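Long-range contacts in prophenoloxidase b (Marsupenaeus japonicus, PDB 3WKY), which probably serves as the precursor of a type 3 copper phenoloxidase that hydroxylates monophenols and oxidises o-diphenols: residues I505-K510 / M588-F593; V428-E433 / M656-T661. All coordinates share one frame; numbering follows the deposited sequence.

Contact 1. Residues I505-K510 / M588-F593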
loop_
_atom_site.group_PDB
_atom_site.type_symbol
_atom_site.label_atom_id
_atom_site.label_comp_id
_atom_site.label_asym_id
_atom_site.label_seq_id
_atom_site.Cartn_x
_atom_site.Cartn_y
_atom_site.Cartn_z
ATOM N N ILE A 505 -3.422 -39.695 -30.648
ATOM C CA ILE A 505 -2.781 -40.148 -29.422
ATOM C C ILE A 505 -2.253 -38.942 -28.647
ATOM O O ILE A 505 -1.535 -38.125 -29.214
ATOM C CB ILE A 505 -1.631 -41.095 -29.751
ATOM C CG1 ILE A 505 -2.199 -42.284 -30.551
ATOM C CG2 ILE A 505 -0.941 -41.554 -28.484
ATOM C CD1 ILE A 505 -1.293 -43.482 -30.656
ATOM N N PHE A 506 -2.628 -38.828 -27.370
ATOM C CA PHE A 506 -2.253 -37.650 -26.559
ATOM C C PHE A 506 -1.707 -38.084 -25.203
ATOM O O PHE A 506 -2.045 -39.161 -24.706
ATOM C CB PHE A 506 -3.462 -36.715 -26.362
ATOM C CG PHE A 506 -3.892 -36.007 -27.618
ATOM C CD1 PHE A 506 -4.768 -36.607 -28.510
ATOM C CD2 PHE A 506 -3.412 -34.735 -27.913
ATOM C CE1 PHE A 506 -5.157 -35.951 -29.678
ATOM C CE2 PHE A 506 -3.800 -34.077 -29.073
ATOM C CZ PHE A 506 -4.678 -34.682 -29.951
ATOM N N LEU A 507 -0.873 -37.232 -24.599
ATOM C CA LEU A 507 -0.188 -37.552 -23.352
ATOM C C LEU A 507 -0.525 -36.470 -22.326
ATOM O O LEU A 507 -0.663 -35.300 -22.696
ATOM C CB LEU A 507 1.334 -37.544 -23.574
ATOM C CG LEU A 507 2.259 -38.056 -22.460
ATOM C CD1 LEU A 507 2.280 -39.589 -22.435
ATOM C CD2 LEU A 507 3.675 -37.513 -22.628
ATOM N N ALA A 508 -0.669 -36.860 -21.058
ATOM C CA ALA A 508 -0.806 -35.899 -19.952
ATOM C C ALA A 508 -0.381 -36.565 -18.654
ATOM O O ALA A 508 -0.515 -37.775 -18.507
ATOM C CB ALA A 508 -2.247 -35.401 -19.841
ATOM N N PRO A 509 0.136 -35.783 -17.695
ATOM C CA PRO A 509 0.440 -36.419 -16.406
ATOM C C PRO A 509 -0.837 -36.911 -15.731
ATOM O O PRO A 509 -1.918 -36.339 -15.939
ATOM C CB PRO A 509 1.044 -35.269 -15.574
ATOM C CG PRO A 509 1.465 -34.240 -16.583
ATOM C CD PRO A 509 0.479 -34.347 -17.712
ATOM N N LYS A 510 -0.725 -37.964 -14.933
ATOM C CA LYS A 510 -1.882 -38.482 -14.223
ATOM C C LYS A 510 -2.185 -37.668 -12.959
ATOM O O LYS A 510 -3.356 -37.445 -12.615
ATOM C CB LYS A 510 -1.671 -39.967 -13.883
ATOM C CG LYS A 510 -2.872 -40.624 -13.223
ATOM C CD LYS A 510 -2.738 -42.150 -13.222
ATOM C CE LYS A 510 -3.976 -42.818 -12.620
ATOM N NZ LYS A 510 -3.852 -44.306 -12.631
ATOM N N MET A 588 7.636 -41.301 -13.407
ATOM C CA MET A 588 6.456 -40.448 -13.342
ATOM C C MET A 588 5.372 -40.992 -14.264
ATOM O O MET A 588 5.642 -41.359 -15.413
ATOM C CB MET A 588 6.857 -39.017 -13.728
ATOM C CG MET A 588 5.725 -38.029 -13.860
ATOM S SD MET A 588 6.497 -36.434 -14.264
ATOM C CE MET A 588 5.038 -35.428 -14.522
ATOM N N ASN A 589 4.138 -41.042 -13.771
ATOM C CA ASN A 589 3.056 -41.691 -14.506
ATOM C C ASN A 589 2.266 -40.750 -15.414
ATOM O O ASN A 589 1.845 -39.677 -14.987
ATOM C CB ASN A 589 2.111 -42.394 -13.531
ATOM C CG ASN A 589 2.842 -43.345 -12.607
ATOM O OD1 ASN A 589 2.752 -43.237 -11.383
ATOM N ND2 ASN A 589 3.581 -44.278 -13.187
ATOM N N PHE A 590 2.058 -41.171 -16.663
ATOM C CA PHE A 590 1.329 -40.384 -17.657
ATOM C C PHE A 590 0.183 -41.164 -18.278
ATOM O O PHE A 590 0.300 -42.373 -18.526
ATOM C CB PHE A 590 2.256 -39.942 -18.795
ATOM C CG PHE A 590 3.273 -38.910 -18.401
ATOM C CD1 PHE A 590 4.417 -39.273 -17.705
ATOM C CD2 PHE A 590 3.109 -37.578 -18.775
ATOM C CE1 PHE A 590 5.369 -38.327 -17.352
ATOM C CE2 PHE A 590 4.058 -36.615 -18.427
ATOM C CZ PHE A 590 5.193 -36.997 -17.711
ATOM N N HIS A 591 -0.919 -40.465 -18.547
ATOM C CA HIS A 591 -1.976 -41.015 -19.382
ATOM C C HIS A 591 -1.502 -41.031 -20.830
ATOM O O HIS A 591 -0.858 -40.088 -21.286
ATOM C CB HIS A 591 -3.230 -40.144 -19.325
ATOM C CG HIS A 591 -3.921 -40.130 -17.997
ATOM N ND1 HIS A 591 -4.411 -41.271 -17.395
ATOM C CD2 HIS A 591 -4.253 -39.101 -17.179
ATOM C CE1 HIS A 591 -4.989 -40.948 -16.252
ATOM N NE2 HIS A 591 -4.909 -39.637 -16.098
ATOM N N PHE A 592 -1.870 -42.085 -21.560
ATOM C CA PHE A 592 -1.542 -42.231 -22.978
ATOM C C PHE A 592 -2.888 -42.540 -23.635
ATOM O O PHE A 592 -3.331 -43.693 -23.688
ATOM C CB PHE A 592 -0.539 -43.384 -23.122
ATOM C CG PHE A 592 0.112 -43.519 -24.483
ATOM C CD1 PHE A 592 -0.466 -44.325 -25.467
ATOM C CD2 PHE A 592 1.355 -42.947 -24.739
ATOM C CE1 PHE A 592 0.154 -44.495 -26.711
ATOM C CE2 PHE A 592 1.981 -43.114 -25.973
ATOM C CZ PHE A 592 1.377 -43.896 -26.960
ATOM N N PHE A 593 -3.567 -41.492 -24.089
ATOM C CA PHE A 593 -4.925 -41.598 -24.628
ATOM C C PHE A 593 -4.862 -41.963 -26.105
ATOM O O PHE A 593 -4.095 -41.360 -26.863
ATOM C CB PHE A 593 -5.642 -40.246 -24.454
ATOM C CG PHE A 593 -6.961 -40.113 -25.216
ATOM C CD1 PHE A 593 -6.983 -39.737 -26.566
ATOM C CD2 PHE A 593 -8.168 -40.287 -24.564
ATOM C CE1 PHE A 593 -8.181 -39.585 -27.252
ATOM C CE2 PHE A 593 -9.380 -40.140 -25.240
ATOM C CZ PHE A 593 -9.385 -39.781 -26.588
HETATM O O HOH W 1 -5.665 -38.157 -13.878
#
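The imidazole of His591 carries Lys510 on one face: CB of the lysine stands 3.9 Å above the ring plane, nearer the ring's margin than its centre. At the ring's edge, in plane, a water sits 2.8 Å from His591 NE2 and donates a hydrogen bond to Lys510 O, bridging the two residues. The Phe592 ring is treated similarly, with Ile505 CG2 over one face, 3.9 Å from the centroid, a CH-pi contact. This is an antiparallel strand pair in the larger sheet of the hemocyanin-type Ig-like domain.

With CG anti to the backbone N (chi1 -176°), Lys510 brings that atom to 3.7 Å from His591 NE2. The two side chains cross at about a right angle; beyond CG the lysine is extended and leads away to Glu659, with which NZ forms a salt bridge.

Phe506, Ala508, His591 and Phe593 share one face of the sheet; Leu507 and Phe592 lie on the other. Leu507 CD1 lies 3.7 Å from Phe590 CB, and its end leans toward the Phe592 ring as well. On the first face Phe506 and Phe593 meet loosely through their CD1 atoms. Nearby, Phe506 packs on Tyr224 and Phe590 on Met235, both of helix 218-239.

Reciprocal backbone bonds join Phe506 with Phe593 and Ala508 with His591. Pro509 falls opposite Phe590 in a non-hydrogen-bonded pair, and its carbonyl oxygen is buried with no partner in the model. Just past the strand end, Lys510 N adds one more bond, to Asn589 O at 3.1 Å, with an N-H...O angle of 164°.

Contact 2. Residues V428-E433 / M656-T661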
loop_
_atom_site.group_PDB
_atom_site.type_symbol
_atom_site.label_atom_id
_atom_site.label_comp_id
_atom_site.label_asym_id
_atom_site.label_seq_id
_atom_site.Cartn_x
_atom_site.Cartn_y
_atom_site.Cartn_z
ATOM N N VAL A 428 -3.115 -51.459 -26.237
ATOM C CA VAL A 428 -2.082 -50.471 -26.489
ATOM C C VAL A 428 -0.854 -50.936 -25.736
ATOM O O VAL A 428 -0.958 -51.347 -24.578
ATOM C CB VAL A 428 -2.465 -49.072 -25.940
ATOM C CG1 VAL A 428 -1.380 -48.070 -26.276
ATOM C CG2 VAL A 428 -3.805 -48.592 -26.488
ATOM N N THR A 429 0.302 -50.921 -26.390
ATOM C CA THR A 429 1.559 -51.215 -25.715
ATOM C C THR A 429 2.648 -50.285 -26.233
ATOM O O THR A 429 2.664 -49.942 -27.413
ATOM C CB THR A 429 1.995 -52.687 -25.901
ATOM O OG1 THR A 429 3.231 -52.910 -25.213
ATOM C CG2 THR A 429 2.184 -53.010 -27.366
ATOM N N VAL A 430 3.547 -49.885 -25.342
ATOM C CA VAL A 430 4.631 -48.989 -25.689
ATOM C C VAL A 430 5.938 -49.684 -25.329
ATOM O O VAL A 430 6.049 -50.290 -24.256
ATOM C CB VAL A 430 4.486 -47.648 -24.926
ATOM C CG1 VAL A 430 5.720 -46.783 -25.101
ATOM C CG2 VAL A 430 3.245 -46.908 -25.405
ATOM N N GLN A 431 6.923 -49.611 -26.220
ATOM C CA GLN A 431 8.188 -50.296 -25.976
ATOM C C GLN A 431 9.397 -49.482 -26.411
ATOM O O GLN A 431 9.566 -49.150 -27.594
ATOM C CB GLN A 431 8.212 -51.679 -26.650
ATOM C CG GLN A 431 9.547 -52.416 -26.492
ATOM C CD GLN A 431 9.856 -52.781 -25.051
ATOM O OE1 GLN A 431 9.033 -53.386 -24.361
ATOM N NE2 GLN A 431 11.044 -52.403 -24.583
ATOM N N GLU A 432 10.248 -49.181 -25.445
ATOM C CA GLU A 432 11.474 -48.463 -25.714
ATOM C C GLU A 432 12.400 -49.368 -26.508
ATOM O O GLU A 432 12.513 -50.561 -26.224
ATOM C CB GLU A 432 12.136 -48.065 -24.402
ATOM C CG GLU A 432 13.298 -47.116 -24.563
ATOM C CD GLU A 432 13.707 -46.487 -23.252
ATOM O OE1 GLU A 432 14.239 -47.211 -22.380
ATOM O OE2 GLU A 432 13.498 -45.259 -23.107
ATOM N N GLU A 433 13.050 -48.792 -27.511
ATOM C CA GLU A 433 13.976 -49.535 -28.356
ATOM C C GLU A 433 15.301 -49.763 -27.629
ATOM O O GLU A 433 15.577 -49.133 -26.605
ATOM C CB GLU A 433 14.220 -48.781 -29.667
ATOM C CG GLU A 433 13.991 -49.608 -30.936
ATOM C CD GLU A 433 12.541 -50.029 -31.126
ATOM O OE1 GLU A 433 11.827 -49.396 -31.935
ATOM O OE2 GLU A 433 12.109 -51.001 -30.475
ATOM N N MET A 656 -9.270 -45.786 -25.980
ATOM C CA MET A 656 -8.649 -46.558 -24.904
ATOM C C MET A 656 -7.657 -45.696 -24.133
ATOM O O MET A 656 -6.937 -44.888 -24.720
ATOM C CB MET A 656 -7.954 -47.814 -25.448
ATOM C CG MET A 656 -7.200 -48.627 -24.392
ATOM S SD MET A 656 -6.989 -50.372 -24.878
ATOM C CE MET A 656 -8.676 -50.973 -24.727
ATOM N N LEU A 657 -7.627 -45.869 -22.815
ATOM C CA LEU A 657 -6.698 -45.112 -21.978
ATOM C C LEU A 657 -5.568 -46.001 -21.479
ATOM O O LEU A 657 -5.767 -46.871 -20.630
ATOM C CB LEU A 657 -7.430 -44.487 -20.791
ATOM C CG LEU A 657 -6.570 -43.597 -19.893
ATOM C CD1 LEU A 657 -6.175 -42.326 -20.652
ATOM C CD2 LEU A 657 -7.298 -43.269 -18.582
ATOM N N GLN A 658 -4.382 -45.782 -22.026
ATOM C CA GLN A 658 -3.193 -46.521 -21.632
ATOM C C GLN A 658 -2.402 -45.654 -20.638
ATOM O O GLN A 658 -2.754 -44.491 -20.397
ATOM C CB GLN A 658 -2.412 -46.928 -22.908
ATOM C CG GLN A 658 -0.889 -47.060 -22.842
ATOM C CD GLN A 658 -0.381 -48.436 -22.465
ATOM O OE1 GLN A 658 -1.107 -49.261 -21.905
ATOM N NE2 GLN A 658 0.894 -48.688 -22.767
ATOM N N GLU A 659 -1.353 -46.221 -20.060
ATOM C CA GLU A 659 -0.550 -45.527 -19.076
ATOM C C GLU A 659 0.914 -45.874 -19.315
ATOM O O GLU A 659 1.244 -47.034 -19.578
ATOM C CB GLU A 659 -0.992 -46.003 -17.694
ATOM C CG GLU A 659 -0.744 -45.046 -16.578
ATOM C CD GLU A 659 -1.444 -45.466 -15.288
ATOM O OE1 GLU A 659 -0.814 -46.172 -14.473
ATOM O OE2 GLU A 659 -2.623 -45.088 -15.089
ATOM N N VAL A 660 1.796 -44.878 -19.264
ATOM C CA VAL A 660 3.231 -45.142 -19.344
ATOM C C VAL A 660 3.949 -44.494 -18.172
ATOM O O VAL A 660 3.413 -43.575 -17.538
ATOM C CB VAL A 660 3.859 -44.656 -20.677
ATOM C CG1 VAL A 660 3.130 -45.275 -21.864
ATOM C CG2 VAL A 660 3.858 -43.133 -20.768
ATOM N N THR A 661 5.143 -44.995 -17.872
ATOM C CA THR A 661 5.996 -44.396 -16.854
ATOM C C THR A 661 7.177 -43.759 -17.565
ATOM O O THR A 661 7.715 -44.331 -18.517
ATOM C CB THR A 661 6.485 -45.464 -15.851
ATOM O OG1 THR A 661 5.351 -46.033 -15.184
ATOM C CG2 THR A 661 7.428 -44.866 -14.813
#
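Val428 packs with both methyls against the other strand. Its CG1, anti to the backbone N (chi1 -178°), lies 3.6 Å from Gln658 CG, while CG2 meets Met656 SD 4.0 Å away, the side chains passing each other, pointing opposite ways. Val430 CG2 touches Val660 CG1 at 3.9 Å, crossing it at about a right angle. An alanine for Val428 would probably leave a gap where the methyls sat, the sulfur of Met656 without its neighbour and Gln658 CG more loosely fitted against the remaining CB.

The polar part is indirect: no hydrogen bond links the segments. In the conformer described, one of two modelled, Gln658 bends at chi2, bringing its amide up to Val428 O and Val430 N, yet Gln658 OE1 and Val428 O, 3.4 Å apart, are both acceptors. Asn444 OD1 mediates, accepting a hydrogen bond from Val430 N and a weak one from Gln658 NE2.

Strand 424-432 edges the three-stranded sheet beside strand 485-493; strand 655-664 lies in the larger sheet beside 588-598. The segment axes come within 7.6 Å, running nearly the same way, 22° apart; side chains join the two sheets of the Ig-like domain, while Leu657 turns to pack on helix 645-650.

Overall arrangement
Coming from the N terminus, the chain passes through the helical, copper-binding part before entering the Ig-like domain, where 428-433 opens the longer of the two loops. Then comes 505-510, whose partner 588-593 closes contact 1 after 77 intervening residues. Last, 656-661 returns to face 428-433 and closes contact 2, so contact 1 is nested within it. The two contacts meet where strands 588-598 and 655-664 run side by side, Phe592 N lying 2.8 Å from Gln658 O. Contact 1 knits the larger sheet beside helix 218-239, which carries His226 of the copper-oxygen site; contact 2 ties that sheet to the smaller one.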